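Local structure of phenylacetic acid degradation protein paaI (Escherichia coli, 2FS2) at the interface of chains A and B. The protein hydrolyses acyl-CoA thioesters, preferring phenylacetyl-CoA esters hydroxylated on the ring, as a homotetrameric hot dog-fold thioesterase of the phenylacetate degradation pathway. Sequence-based numbering; all coordinates share one arbitrary frame. Chains: chain A/B, Phenylacetic acid degradation protein paaI.

Contact 1: the interface of chains A and B. Residues chain A 103, 110, 129; chain B 86-87, 125.
A:His103 and B:Leu86 meet flat group against branched aliphatic chain, a worked example of how an imidazole can serve as packing surface between subunits. The two side chains run past each other in opposite directions, and both methyls of the leucine attend to the ring. CD2 of B:Leu86 lies over one face, displaced toward the rim, 3.8 Å from the ring carbon CD2 of A:His103. The second methyl, CD1, comes to 4.0 Å from CG of A:His103, on the side of the ring that joins the chain. The histidine gets there because its CG stands anti to the backbone N (chi1 172°), which sends the imidazole out from strand 94-104 toward chain B.

A second apolar pair is smaller. A:Val110 and B:Leu125 reach toward each other tip to tip, CG1 of the valine 3.9 Å from CD1 of the leucine. The other valine methyl, CG2, faces B:Leu86 CD2 at 4.2 Å, which ties the two apolar pairs into one patch.

Polar groups frame this core. The extended chain of B:Arg87 carries its guanidinium to the far end of the imidazole, where NH1 stands 3.7 Å from CE1 of A:His103. The two planes are 88° apart, nearly perpendicular, so the groups meet without stacking. The guanidinium of B:Arg87 beside the ring might disfavour a protonated imidazole. On the opposite flank A:Lys129 lends its terminal amine, NZ, at 4.3 Å from CD2 of B:Leu86, a loose approach.

An alanine in place of A:His103 removes the ring, which would probably open a gap beside both methyls of B:Leu86 and leave the guanidinium of B:Arg87 freer to turn.

Some 161 Å² of protein surface is hidden here. The patch helps hold two subunits of the homotetramer together, with a leucine from the loop following one subunit's strand 80-85 set against the sheet of the other.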
loop_
_atom_site.group_PDB
_atom_site.type_symbol
_atom_site.label_atom_id
_atom_site.label_comp_id
_atom_site.label_asym_id
_atom_site.label_seq_id
_atom_site.Cartn_x
_atom_site.Cartn_y
_atom_site.Cartn_z
ATOM N N HIS A 103 6.081 7.676 12.614
ATOM C CA HIS A 103 5.303 7.454 13.795
ATOM C C HIS A 103 5.936 6.314 14.560
ATOM O O HIS A 103 6.444 5.360 13.966
ATOM C CB HIS A 103 3.916 7.069 13.384
ATOM C CG HIS A 103 3.050 6.621 14.512
ATOM N ND1 HIS A 103 2.383 7.507 15.351
ATOM C CD2 HIS A 103 2.694 5.377 14.901
ATOM C CE1 HIS A 103 1.693 6.805 16.238
ATOM N NE2 HIS A 103 1.837 5.519 15.959
ATOM N N VAL A 110 5.888 3.553 11.842
ATOM C CA VAL A 110 5.832 3.762 10.397
ATOM C C VAL A 110 7.100 4.512 10.068
ATOM O O VAL A 110 7.422 5.510 10.776
ATOM C CB VAL A 110 4.642 4.633 10.016
ATOM C CG1 VAL A 110 4.632 4.836 8.500
ATOM C CG2 VAL A 110 3.330 3.985 10.429
ATOM N N LYS A 129 5.563 -0.362 7.788
ATOM C CA LYS A 129 4.952 -0.427 9.110
ATOM C C LYS A 129 5.802 -1.423 9.929
ATOM O O LYS A 129 6.192 -2.495 9.430
ATOM C CB LYS A 129 3.574 -0.992 8.955
ATOM C CG LYS A 129 3.008 -1.213 10.302
ATOM C CD LYS A 129 1.883 -0.288 10.552
ATOM C CE LYS A 129 1.543 -0.186 12.063
ATOM N NZ LYS A 129 0.653 1.095 12.250
ATOM N N LEU B 86 -3.732 5.979 12.700
ATOM C CA LEU B 86 -2.875 5.885 13.898
ATOM C C LEU B 86 -3.559 6.220 15.256
ATOM O O LEU B 86 -3.182 5.706 16.299
ATOM C CB LEU B 86 -1.667 6.785 13.705
ATOM C CG LEU B 86 -0.920 6.602 12.352
ATOM C CD1 LEU B 86 0.022 7.786 12.128
ATOM C CD2 LEU B 86 -0.145 5.297 12.352
ATOM N N ARG B 87 -4.476 7.148 15.234
ATOM C CA ARG B 87 -5.160 7.578 16.470
ATOM C C ARG B 87 -6.553 7.875 16.051
ATOM O O ARG B 87 -6.774 8.243 14.919
ATOM C CB ARG B 87 -4.612 8.876 17.064
ATOM C CG ARG B 87 -3.264 8.801 17.559
ATOM C CD ARG B 87 -2.800 10.048 18.335
ATOM N NE ARG B 87 -1.461 9.884 18.949
ATOM C CZ ARG B 87 -0.282 9.834 18.280
ATOM N NH1 ARG B 87 -0.240 9.858 16.939
ATOM N NH2 ARG B 87 0.870 9.730 18.967
ATOM N N LEU B 125 -1.792 8.778 8.014
ATOM C CA LEU B 125 -0.679 9.000 7.005
ATOM C C LEU B 125 -1.234 8.390 5.753
ATOM O O LEU B 125 -1.904 7.363 5.805
ATOM C CB LEU B 125 0.640 8.279 7.411
ATOM C CG LEU B 125 1.364 8.868 8.606
ATOM C CD1 LEU B 125 2.531 8.091 9.101
ATOM C CD2 LEU B 125 1.904 10.324 8.318
#

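Contact 2: the interface of chains A and B. Residues chain A 84, 86-87, 125; chain B 102-103, 110.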
loop_
_atom_site.group_PDB
_atom_site.type_symbol
_atom_site.label_atom_id
_atom_site.label_comp_id
_atom_site.label_asym_id
_atom_site.label_seq_id
_atom_site.Cartn_x
_atom_site.Cartn_y
_atom_site.Cartn_z
ATOM N N ASP A 84 6.633 2.585 -4.330
ATOM C CA ASP A 84 6.472 3.128 -5.692
ATOM C C ASP A 84 7.820 3.135 -6.392
ATOM O O ASP A 84 8.769 3.719 -5.869
ATOM C CB ASP A 84 5.931 4.526 -5.579
ATOM C CG ASP A 84 4.493 4.527 -4.987
ATOM O OD1 ASP A 84 3.498 4.311 -5.775
ATOM O OD2 ASP A 84 4.225 4.679 -3.743
ATOM N N LEU A 86 9.907 4.757 -9.301
ATOM C CA LEU A 86 9.665 5.890 -10.225
ATOM C C LEU A 86 10.585 5.883 -11.449
ATOM O O LEU A 86 10.186 6.386 -12.490
ATOM C CB LEU A 86 9.820 7.257 -9.504
ATOM C CG LEU A 86 9.044 7.318 -8.167
ATOM C CD1 LEU A 86 8.932 8.698 -7.663
ATOM C CD2 LEU A 86 7.642 6.915 -8.407
ATOM N N ARG A 87 11.819 5.413 -11.267
ATOM C CA ARG A 87 12.865 5.357 -12.288
ATOM C C ARG A 87 13.713 4.178 -11.907
ATOM O O ARG A 87 13.945 3.931 -10.704
ATOM C CB ARG A 87 13.876 6.456 -12.205
ATOM C CG ARG A 87 13.307 7.777 -12.322
ATOM C CD ARG A 87 14.254 8.814 -11.884
ATOM N NE ARG A 87 13.817 10.084 -12.439
ATOM C CZ ARG A 87 12.970 10.942 -11.823
ATOM N NH1 ARG A 87 12.409 10.648 -10.624
ATOM N NH2 ARG A 87 12.676 12.117 -12.451
ATOM N N LEU A 125 10.074 5.256 -3.632
ATOM C CA LEU A 125 9.537 5.559 -2.276
ATOM C C LEU A 125 8.993 4.336 -1.530
ATOM O O LEU A 125 8.275 3.530 -2.147
ATOM C CB LEU A 125 8.427 6.586 -2.413
ATOM C CG LEU A 125 8.827 7.864 -3.157
ATOM C CD1 LEU A 125 7.562 8.738 -3.536
ATOM C CD2 LEU A 125 9.720 8.620 -2.194
ATOM N N ARG B 102 5.732 14.485 -3.568
ATOM C CA ARG B 102 7.070 13.771 -3.574
ATOM C C ARG B 102 7.602 13.562 -4.998
ATOM O O ARG B 102 8.761 13.566 -5.181
ATOM C CB ARG B 102 6.858 12.363 -3.020
ATOM C CG ARG B 102 6.242 12.397 -1.602
ATOM C CD ARG B 102 7.025 13.247 -0.579
ATOM N NE ARG B 102 8.458 12.946 -0.466
ATOM C CZ ARG B 102 9.007 11.919 0.259
ATOM N NH1 ARG B 102 8.275 11.043 0.878
ATOM N NH2 ARG B 102 10.302 11.790 0.416
ATOM N N HIS B 103 6.742 13.393 -5.988
ATOM C CA HIS B 103 7.105 13.308 -7.376
ATOM C C HIS B 103 5.935 13.798 -8.275
ATOM O O HIS B 103 4.780 13.457 -8.062
ATOM C CB HIS B 103 7.306 11.824 -7.691
ATOM C CG HIS B 103 7.487 11.541 -9.152
ATOM N ND1 HIS B 103 8.662 11.817 -9.796
ATOM C CD2 HIS B 103 6.640 11.066 -10.095
ATOM C CE1 HIS B 103 8.535 11.537 -11.087
ATOM N NE2 HIS B 103 7.326 11.061 -11.290
ATOM N N VAL B 110 3.238 11.341 -7.213
ATOM C CA VAL B 110 3.083 10.822 -5.859
ATOM C C VAL B 110 2.982 11.980 -4.798
ATOM O O VAL B 110 3.788 12.891 -4.811
ATOM C CB VAL B 110 4.248 9.873 -5.462
ATOM C CG1 VAL B 110 3.927 9.165 -4.095
ATOM C CG2 VAL B 110 4.405 8.742 -6.540
#
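The CD1 methyl of A:Leu86 touches B:His103 near the root of its ring, 3.5 Å from the ring carbon CG and equally near the histidine CB. It illustrates how one methyl can fit the angle between a ring and the carbon that carries it. The two side chains pass in opposite directions, and the same methyl lies 3.8 Å from the ring nitrogen ND1 of B:His103. The other branch of the leucine, CD2, turns to CG2 of B:Val110, at 4.2 Å.

Beside this pair, A:Leu125 spans two residues of chain B. Its CD1 meets CG1 of B:Val110 end on at 3.7 Å, and is just as near to CB of B:Arg102. Its CD2 sits 3.9 Å above one face of the B:Arg102 guanidinium, offset toward the rim. That face is presented because the arginine chain bends at chi2 and chi3, wrapping round the leucine with both its aliphatic root and its flat end.

Farther out, A:Arg87 brings NH1 to 4.0 Å from CE1 of B:His103, its guanidinium turned 86° from the ring plane. This is an edge of the patch, more a neighbouring charge than a bond, and it may make a protonated imidazole less favourable. A:Asp84, near the end of strand 80-85, approaches B:Val110 loosely, 4.5 Å from its CG to the valine CG2.

A:Leu86 and A:Arg87 are consecutive in a loop, and between them they bring a methyl to the root of the ring and a guanidinium to its far side, near CE1 and ND1. On chain B, B:Val110 projects from strand 108-116, its CG1 anti to the backbone N (chi1 -171°) and aimed at A:Leu125.

With 222 Å² of surface hidden, this mainly apolar patch sets a loop and strand of one subunit against a strand and the loop residue before it in the other, and contributes to the cohesion of the homotetramer.

Contact 1 and contact 2 lie about 20 Å apart, measured between the centres of their C-alpha atoms, and are two-fold related twins of one interface. Residues 86, 87 and 125 come from chain B in contact 1 and from chain A in contact 2, while 103 and 110 change sides the other way. Each subunit therefore offers its 86-87 loop at one patch and its histidine at the other. Residues 110 and 125 are more deeply covered in contact 2, which alone takes in 84 and 102, as contact 1 does 129. Such paired patches hold the subunits at two separated points, which should resist their rocking.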